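Local coordinates for protein thiosulfate sulfurtransferase (PDB 1YT8) that probably transfers sulfur from thiosulfate to cyanide, as a chain of repeated rhodanese-like domains, at residues S49-E52 against L53-A57; D386-E390 against P391-V395; Q138-D142 against A143-A147. One frame throughout, in Å; residues are numbered along the deposited sequence.

Contact 1 (S49-E52 against L53-A57)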
loop_
_atom_site.group_PDB
_atom_site.type_symbol
_atom_site.label_atom_id
_atom_site.label_comp_id
_atom_site.label_asym_id
_atom_site.label_seq_id
_atom_site.Cartn_x
_atom_site.Cartn_y
_atom_site.Cartn_z
ATOM N N SER A 49 3.393 -0.495 16.165
ATOM C CA SER A 49 4.701 0.144 16.011
ATOM C C SER A 49 4.695 1.484 15.274
ATOM O O SER A 49 5.516 2.358 15.575
ATOM C CB SER A 49 5.673 -0.810 15.313
ATOM O OG SER A 49 5.986 -1.911 16.142
ATOM N N ARG A 50 3.792 1.651 14.310
ATOM C CA ARG A 50 3.720 2.905 13.564
ATOM C C ARG A 50 2.320 3.521 13.530
ATOM O O ARG A 50 1.995 4.319 12.647
ATOM C CB ARG A 50 4.248 2.709 12.132
ATOM C CG ARG A 50 3.561 1.621 11.304
ATOM C CD ARG A 50 4.108 1.639 9.873
ATOM N NE ARG A 50 3.516 0.628 8.992
ATOM C CZ ARG A 50 3.881 -0.652 8.946
ATOM N NH1 ARG A 50 4.845 -1.109 9.738
ATOM N NH2 ARG A 50 3.295 -1.480 8.090
ATOM N N LEU A 51 1.503 3.153 14.511
ATOM C CA LEU A 51 0.134 3.647 14.625
ATOM C C LEU A 51 0.015 5.171 14.516
ATOM O O LEU A 51 -0.749 5.683 13.701
ATOM C CB LEU A 51 -0.468 3.180 15.956
ATOM C CG LEU A 51 -1.895 3.616 16.315
ATOM C CD1 LEU A 51 -2.883 2.993 15.350
ATOM C CD2 LEU A 51 -2.221 3.190 17.737
ATOM N N GLU A 52 0.778 5.893 15.329
ATOM C CA GLU A 52 0.719 7.354 15.329
ATOM C C GLU A 52 1.144 8.034 14.031
ATOM O O GLU A 52 0.716 9.149 13.749
ATOM C CB GLU A 52 1.561 7.917 16.481
ATOM C CG GLU A 52 1.099 7.468 17.858
ATOM C CD GLU A 52 1.866 6.269 18.381
ATOM O OE1 GLU A 52 2.265 5.401 17.572
ATOM O OE2 GLU A 52 2.058 6.190 19.614
ATOM N N LEU A 53 1.978 7.366 13.246
ATOM C CA LEU A 53 2.470 7.937 11.998
ATOM C C LEU A 53 1.480 7.885 10.835
ATOM O O LEU A 53 1.609 8.649 9.878
ATOM C CB LEU A 53 3.758 7.228 11.572
ATOM C CG LEU A 53 4.947 7.212 12.535
ATOM C CD1 LEU A 53 6.062 6.356 11.945
ATOM C CD2 LEU A 53 5.436 8.625 12.782
ATOM N N GLU A 54 0.490 7.001 10.917
ATOM C CA GLU A 54 -0.460 6.860 9.816
ATOM C C GLU A 54 -1.941 6.993 10.142
ATOM O O GLU A 54 -2.753 7.200 9.239
ATOM C CB GLU A 54 -0.247 5.503 9.133
ATOM C CG GLU A 54 1.137 5.302 8.545
ATOM C CD GLU A 54 1.299 3.944 7.874
ATOM O OE1 GLU A 54 0.302 3.196 7.777
ATOM O OE2 GLU A 54 2.423 3.627 7.438
ATOM N N ILE A 55 -2.300 6.881 11.416
ATOM C CA ILE A 55 -3.706 6.932 11.801
ATOM C C ILE A 55 -4.493 8.153 11.321
ATOM O O ILE A 55 -5.618 8.009 10.843
ATOM C CB ILE A 55 -3.863 6.775 13.339
ATOM C CG1 ILE A 55 -5.329 6.495 13.685
ATOM C CG2 ILE A 55 -3.355 8.022 14.061
ATOM C CD1 ILE A 55 -5.826 5.133 13.200
ATOM N N HIS A 56 -3.915 9.347 11.417
ATOM C CA HIS A 56 -4.642 10.540 10.990
ATOM C C HIS A 56 -4.897 10.605 9.490
ATOM O O HIS A 56 -5.800 11.312 9.043
ATOM C CB HIS A 56 -3.923 11.809 11.455
ATOM C CG HIS A 56 -3.992 12.022 12.934
ATOM N ND1 HIS A 56 -5.029 11.539 13.702
ATOM C CD2 HIS A 56 -3.170 12.683 13.783
ATOM C CE1 HIS A 56 -4.844 11.894 14.961
ATOM N NE2 HIS A 56 -3.724 12.589 15.039
ATOM N N ALA A 57 -4.113 9.865 8.715
ATOM C CA ALA A 57 -4.295 9.852 7.270
ATOM C C ALA A 57 -5.230 8.717 6.851
ATOM O O ALA A 57 -6.082 8.898 5.984
ATOM C CB ALA A 57 -2.943 9.699 6.566
HETATM O O HOH W 1 -1.074 10.219 11.895
#
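The guanidinium of Arg50 meets the carboxylate of Glu54 at its edge: OE2 of Glu54 lies near the guanidinium plane, 3.6 Å from NE of Arg50, while the two flat groups are turned 57° against each other. This is a long salt bridge rather than a bidentate pairing. Arg50 reaches it with CG wedged between its own N and carbonyl carbon (chi1 56°) and the chain extended from there to NE, which sets CD beside the same oxygen. The other carboxylate oxygen, OE1 of Glu54, pairs with Arg58, so the acid is shared by two arginines. Farther along, CG2 of Ile55 rests over one face of the His56 ring, offset toward its rim.

These residues form the opening turns of helix 51-58, which follows the edge strand 44-45 in the first rhodanese-like domain. Its start is loosely wound: Leu53 N bonds weakly to Arg50 O and Glu54 N weakly to Leu51 O, and the first sound bond runs from Ile55 N to Leu51 O at 3.0 Å. At the next residue, a water accepts from His56 N and donates to Glu52 O, 2.8 Å away. CD1 of Leu51 and CD1 of Ile55 touch at 4.2 Å on the flank covered by Leu83 of helix 75-85, whereas Leu53 packs on Phe445 of helix 441-454 and Glu52 forms a salt bridge with Arg417.

Contact 2 (D386-E390 against P391-V395)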
loop_
_atom_site.group_PDB
_atom_site.type_symbol
_atom_site.label_atom_id
_atom_site.label_comp_id
_atom_site.label_asym_id
_atom_site.label_seq_id
_atom_site.Cartn_x
_atom_site.Cartn_y
_atom_site.Cartn_z
ATOM N N ASP A 386 31.114 10.187 20.511
ATOM C CA ASP A 386 31.969 10.255 21.695
ATOM C C ASP A 386 31.486 9.266 22.753
ATOM O O ASP A 386 32.275 8.501 23.303
ATOM C CB ASP A 386 31.973 11.676 22.268
ATOM C CG ASP A 386 32.908 12.606 21.515
ATOM O OD1 ASP A 386 32.792 13.840 21.688
ATOM O OD2 ASP A 386 33.767 12.108 20.755
ATOM N N TRP A 387 30.185 9.284 23.032
ATOM C CA TRP A 387 29.597 8.378 24.015
ATOM C C TRP A 387 29.937 6.920 23.713
ATOM O O TRP A 387 30.289 6.157 24.610
ATOM C CB TRP A 387 28.072 8.533 24.029
ATOM C CG TRP A 387 27.564 9.720 24.797
ATOM C CD1 TRP A 387 28.263 10.844 25.137
ATOM C CD2 TRP A 387 26.236 9.905 25.300
ATOM N NE1 TRP A 387 27.451 11.717 25.823
ATOM C CE2 TRP A 387 26.203 11.166 25.938
ATOM C CE3 TRP A 387 25.069 9.127 25.274
ATOM C CZ2 TRP A 387 25.046 11.670 26.547
ATOM C CZ3 TRP A 387 23.917 9.626 25.878
ATOM C CH2 TRP A 387 23.916 10.889 26.507
ATOM N N LEU A 388 29.820 6.539 22.444
ATOM C CA LEU A 388 30.094 5.170 22.024
ATOM C C LEU A 388 31.555 4.759 22.182
ATOM O O LEU A 388 31.901 3.593 21.978
ATOM C CB LEU A 388 29.643 4.975 20.573
ATOM C CG LEU A 388 28.126 5.070 20.367
ATOM C CD1 LEU A 388 27.787 5.000 18.884
ATOM C CD2 LEU A 388 27.443 3.940 21.126
ATOM N N GLY A 389 32.403 5.715 22.547
ATOM C CA GLY A 389 33.814 5.425 22.737
ATOM C C GLY A 389 34.056 4.647 24.019
ATOM O O GLY A 389 35.153 4.136 24.251
ATOM N N GLU A 390 33.027 4.566 24.854
ATOM C CA GLU A 390 33.094 3.842 26.119
ATOM C C GLU A 390 31.826 3.006 26.241
ATOM O O GLU A 390 30.792 3.354 25.673
ATOM C CB GLU A 390 33.155 4.819 27.296
ATOM C CG GLU A 390 34.314 5.803 27.259
ATOM C CD GLU A 390 35.663 5.115 27.278
ATOM O OE1 GLU A 390 35.876 4.253 28.160
ATOM O OE2 GLU A 390 36.511 5.439 26.417
ATOM N N PRO A 391 31.884 1.887 26.978
ATOM C CA PRO A 391 30.680 1.066 27.118
ATOM C C PRO A 391 29.635 1.746 27.999
ATOM O O PRO A 391 29.949 2.688 28.729
ATOM C CB PRO A 391 31.214 -0.225 27.734
ATOM C CG PRO A 391 32.373 0.259 28.561
ATOM C CD PRO A 391 33.040 1.249 27.632
ATOM N N GLY A 392 28.393 1.278 27.917
ATOM C CA GLY A 392 27.333 1.851 28.726
ATOM C C GLY A 392 26.209 2.509 27.943
ATOM O O GLY A 392 25.130 2.750 28.488
ATOM N N THR A 393 26.451 2.809 26.671
ATOM C CA THR A 393 25.433 3.448 25.849
ATOM C C THR A 393 24.784 2.446 24.908
ATOM O O THR A 393 25.466 1.813 24.099
ATOM C CB THR A 393 26.025 4.596 25.006
ATOM O OG1 THR A 393 26.552 5.609 25.873
ATOM C CG2 THR A 393 24.955 5.211 24.116
ATOM N N ARG A 394 23.466 2.301 25.018
ATOM C CA ARG A 394 22.729 1.382 24.157
ATOM C C ARG A 394 21.967 2.157 23.088
ATOM O O ARG A 394 21.161 3.042 23.392
ATOM C CB ARG A 394 21.749 0.532 24.972
ATOM C CG ARG A 394 20.872 -0.391 24.118
ATOM C CD ARG A 394 21.717 -1.397 23.333
ATOM N NE ARG A 394 22.229 -2.464 24.187
ATOM C CZ ARG A 394 23.145 -3.354 23.813
ATOM N NH1 ARG A 394 23.665 -3.313 22.594
ATOM N NH2 ARG A 394 23.531 -4.296 24.660
ATOM N N VAL A 395 22.242 1.834 21.832
ATOM C CA VAL A 395 21.572 2.493 20.721
ATOM C C VAL A 395 20.515 1.552 20.162
ATOM O O VAL A 395 20.814 0.414 19.808
ATOM C CB VAL A 395 22.566 2.852 19.600
ATOM C CG1 VAL A 395 21.819 3.451 18.411
ATOM C CG2 VAL A 395 23.603 3.841 20.125
HETATM O O HOH W 2 28.905 5.135 26.827
HETATM O O HOH W 3 28.513 2.484 24.638
#
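The backbone leaves helix 381-387 through a type I beta turn from Trp387 to Glu390, with Glu390 N bonded to Trp387 O, and then doubles back past Pro391 and Gly392, which takes a positive phi of 117°, into strand 393-397.

Thr393 is the residue that faces back across the bend. Its CG2, anti to the backbone N (chi1 -62° for OG1), bridges two side chains of 386-390: it lies 4.1 Å from CE3 of Trp387 and equally near CD2 of Leu388. OG1 of Thr393 comes within 3.8 Å of CB of Trp387 and approaches the indole obliquely. The same CD2 of Leu388 also reaches CG2 of Val395, at 4.0 Å, and the leucine runs at about a right angle to both strand residues. Beyond the bend, the indole has a cation-pi contact with Arg432 and an edge-to-face contact with Phe459. This is a helix-to-strand connection of the fourth rhodanese-like domain, leading from the helix after edge strand 378-379 into the interior of its parallel sheet.

Polar groups are joined through water. One water donates to Trp387 O and bonds to OG1 of Thr393 at 2.6 Å; OG1 is also an acceptor for NE of Arg432. A second water donates to Glu390 O at 2.6 Å and accepts from Thr393 N at 2.9 Å. The bend therefore closes by methyl contacts and solvent bridges, and its two limbs share no direct polar bond.

Contact 3 (Q138-D142 against A143-A147)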
loop_
_atom_site.group_PDB
_atom_site.type_symbol
_atom_site.label_atom_id
_atom_site.label_comp_id
_atom_site.label_asym_id
_atom_site.label_seq_id
_atom_site.Cartn_x
_atom_site.Cartn_y
_atom_site.Cartn_z
ATOM N N GLN A 138 6.534 -16.015 -25.358
ATOM C CA GLN A 138 7.923 -16.252 -25.751
ATOM C C GLN A 138 7.970 -16.561 -27.252
ATOM O O GLN A 138 8.877 -16.127 -27.959
ATOM C CB GLN A 138 8.509 -17.435 -24.981
ATOM C CG GLN A 138 9.937 -17.801 -25.392
ATOM C CD GLN A 138 10.921 -16.679 -25.117
ATOM O OE1 GLN A 138 11.363 -15.970 -26.029
ATOM N NE2 GLN A 138 11.259 -16.501 -23.847
ATOM N N ALA A 139 6.990 -17.323 -27.730
ATOM C CA ALA A 139 6.940 -17.674 -29.146
ATOM C C ALA A 139 6.725 -16.418 -29.986
ATOM O O ALA A 139 7.323 -16.268 -31.056
ATOM C CB ALA A 139 5.823 -18.696 -29.402
ATOM N N LEU A 140 5.875 -15.513 -29.505
ATOM C CA LEU A 140 5.620 -14.264 -30.215
ATOM C C LEU A 140 6.923 -13.470 -30.346
ATOM O O LEU A 140 7.192 -12.855 -31.379
ATOM C CB LEU A 140 4.564 -13.430 -29.475
ATOM C CG LEU A 140 3.120 -13.933 -29.587
ATOM C CD1 LEU A 140 2.216 -13.140 -28.658
ATOM C CD2 LEU A 140 2.648 -13.801 -31.033
ATOM N N LEU A 141 7.734 -13.486 -29.293
ATOM C CA LEU A 141 9.012 -12.780 -29.319
ATOM C C LEU A 141 9.949 -13.462 -30.321
ATOM O O LEU A 141 10.647 -12.790 -31.084
ATOM C CB LEU A 141 9.651 -12.781 -27.925
ATOM C CG LEU A 141 8.927 -11.990 -26.829
ATOM C CD1 LEU A 141 9.639 -12.178 -25.499
ATOM C CD2 LEU A 141 8.884 -10.522 -27.208
ATOM N N ASP A 142 9.954 -14.792 -30.323
ATOM C CA ASP A 142 10.804 -15.550 -31.242
ATOM C C ASP A 142 10.355 -15.335 -32.690
ATOM O O ASP A 142 11.124 -15.541 -33.629
ATOM C CB ASP A 142 10.753 -17.054 -30.931
ATOM C CG ASP A 142 11.270 -17.393 -29.539
ATOM O OD1 ASP A 142 12.058 -16.606 -28.977
ATOM O OD2 ASP A 142 10.894 -18.464 -29.012
ATOM N N ALA A 143 9.104 -14.921 -32.861
ATOM C CA ALA A 143 8.548 -14.693 -34.189
ATOM C C ALA A 143 8.643 -13.233 -34.609
ATOM O O ALA A 143 8.221 -12.869 -35.710
ATOM C CB ALA A 143 7.094 -15.153 -34.222
ATOM N N ARG A 144 9.203 -12.401 -33.733
ATOM C CA ARG A 144 9.342 -10.971 -33.997
ATOM C C ARG A 144 7.957 -10.393 -34.288
ATOM O O ARG A 144 7.791 -9.517 -35.144
ATOM C CB ARG A 144 10.275 -10.752 -35.188
ATOM C CG ARG A 144 11.530 -11.593 -35.090
ATOM C CD ARG A 144 12.349 -11.560 -36.354
ATOM N NE ARG A 144 13.267 -12.694 -36.390
ATOM C CZ ARG A 144 14.180 -12.892 -37.333
ATOM N NH1 ARG A 144 14.310 -12.023 -38.330
ATOM N NH2 ARG A 144 14.958 -13.965 -37.284
ATOM N N ALA A 145 6.967 -10.902 -33.567
ATOM C CA ALA A 145 5.586 -10.469 -33.725
ATOM C C ALA A 145 5.400 -9.000 -33.370
ATOM O O ALA A 145 6.108 -8.460 -32.517
ATOM C CB ALA A 145 4.676 -11.322 -32.854
ATOM N N GLU A 146 4.440 -8.359 -34.031
ATOM C CA GLU A 146 4.135 -6.965 -33.757
ATOM C C GLU A 146 3.290 -6.964 -32.491
ATOM O O GLU A 146 2.075 -7.188 -32.531
ATOM C CB GLU A 146 3.343 -6.341 -34.906
ATOM C CG GLU A 146 2.966 -4.884 -34.659
ATOM C CD GLU A 146 2.262 -4.263 -35.847
ATOM O OE1 GLU A 146 1.233 -4.822 -36.281
ATOM O OE2 GLU A 146 2.732 -3.214 -36.349
ATOM N N ALA A 147 3.951 -6.730 -31.365
ATOM C CA ALA A 147 3.278 -6.722 -30.082
ATOM C C ALA A 147 4.117 -5.957 -29.082
ATOM O O ALA A 147 5.340 -5.926 -29.187
ATOM C CB ALA A 147 3.079 -8.154 -29.590
#
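Leu140 O is gripped by two backbone N-H groups from beyond the helix end: Ala145 N, at 2.9 Å and nearly straight (166°), and Ala143 N, in a weak bond. The stronger donor is slightly tilted from the carbonyl plane. Together with the bond from Arg144 N to Leu141 O, 3.0 Å long, it makes a Schellman motif that ends helix 134-142. Arg144 supplies the reversal, its phi of 57° swinging the chain out of the helical path and turning Ala145 N back toward the last turn.

The two capping bonds differ in direction. Arg144 N sits above the carbonyl plane of Leu141, away from the lone pairs, although its N-H points fairly well at the oxygen. Ala143 N divides its hydrogen, bonding weakly to Ala139 O as well as to Leu140 O, so this N-H is shared between two carbonyls just before the reversal.

A hydrophobic contact accompanies the motif. Ala145 turns its methyl toward the helix and meets Leu140, whose chi1 (-74°) puts CG beside the backbone N; with chi2 near anti, the CD2 branch comes alongside the methyl. Leu140 also packs on Ile190 of strand 188-192, and Leu141 on Trp225 of helix 221-227, so this end of the helix packs on the sheet and on helix 221-227 of its own rhodanese-like domain, the second, even though the turn itself lies at the surface. From Ala145 the chain runs through Glu146, whose backbone is hydrogen-bonded to Arg188, into strand 147-151. CD2 of Leu140 stands 3.7 Å from CB of Ala145, and the same CB is 3.3 Å from Leu140 O.

Overall arrangement
The three contacts belong to different rhodanese-like domains, and their nearest atoms stay well apart, about 15 Å between contacts 1 and 2 and about 48 Å between contacts 2 and 3. Contacts 2 and 3 occupy matching places, each joining the helix after the first sheet strand to the next strand of the chain, and both lie at the surface. They solve the turn differently: 386-395 relies on waters and a threonine, 138-147 on direct backbone capping. Contact 1 is partly buried and stays within one helix near its start; it alone carries a salt bridge across its segments, and it packs on a helix of another domain.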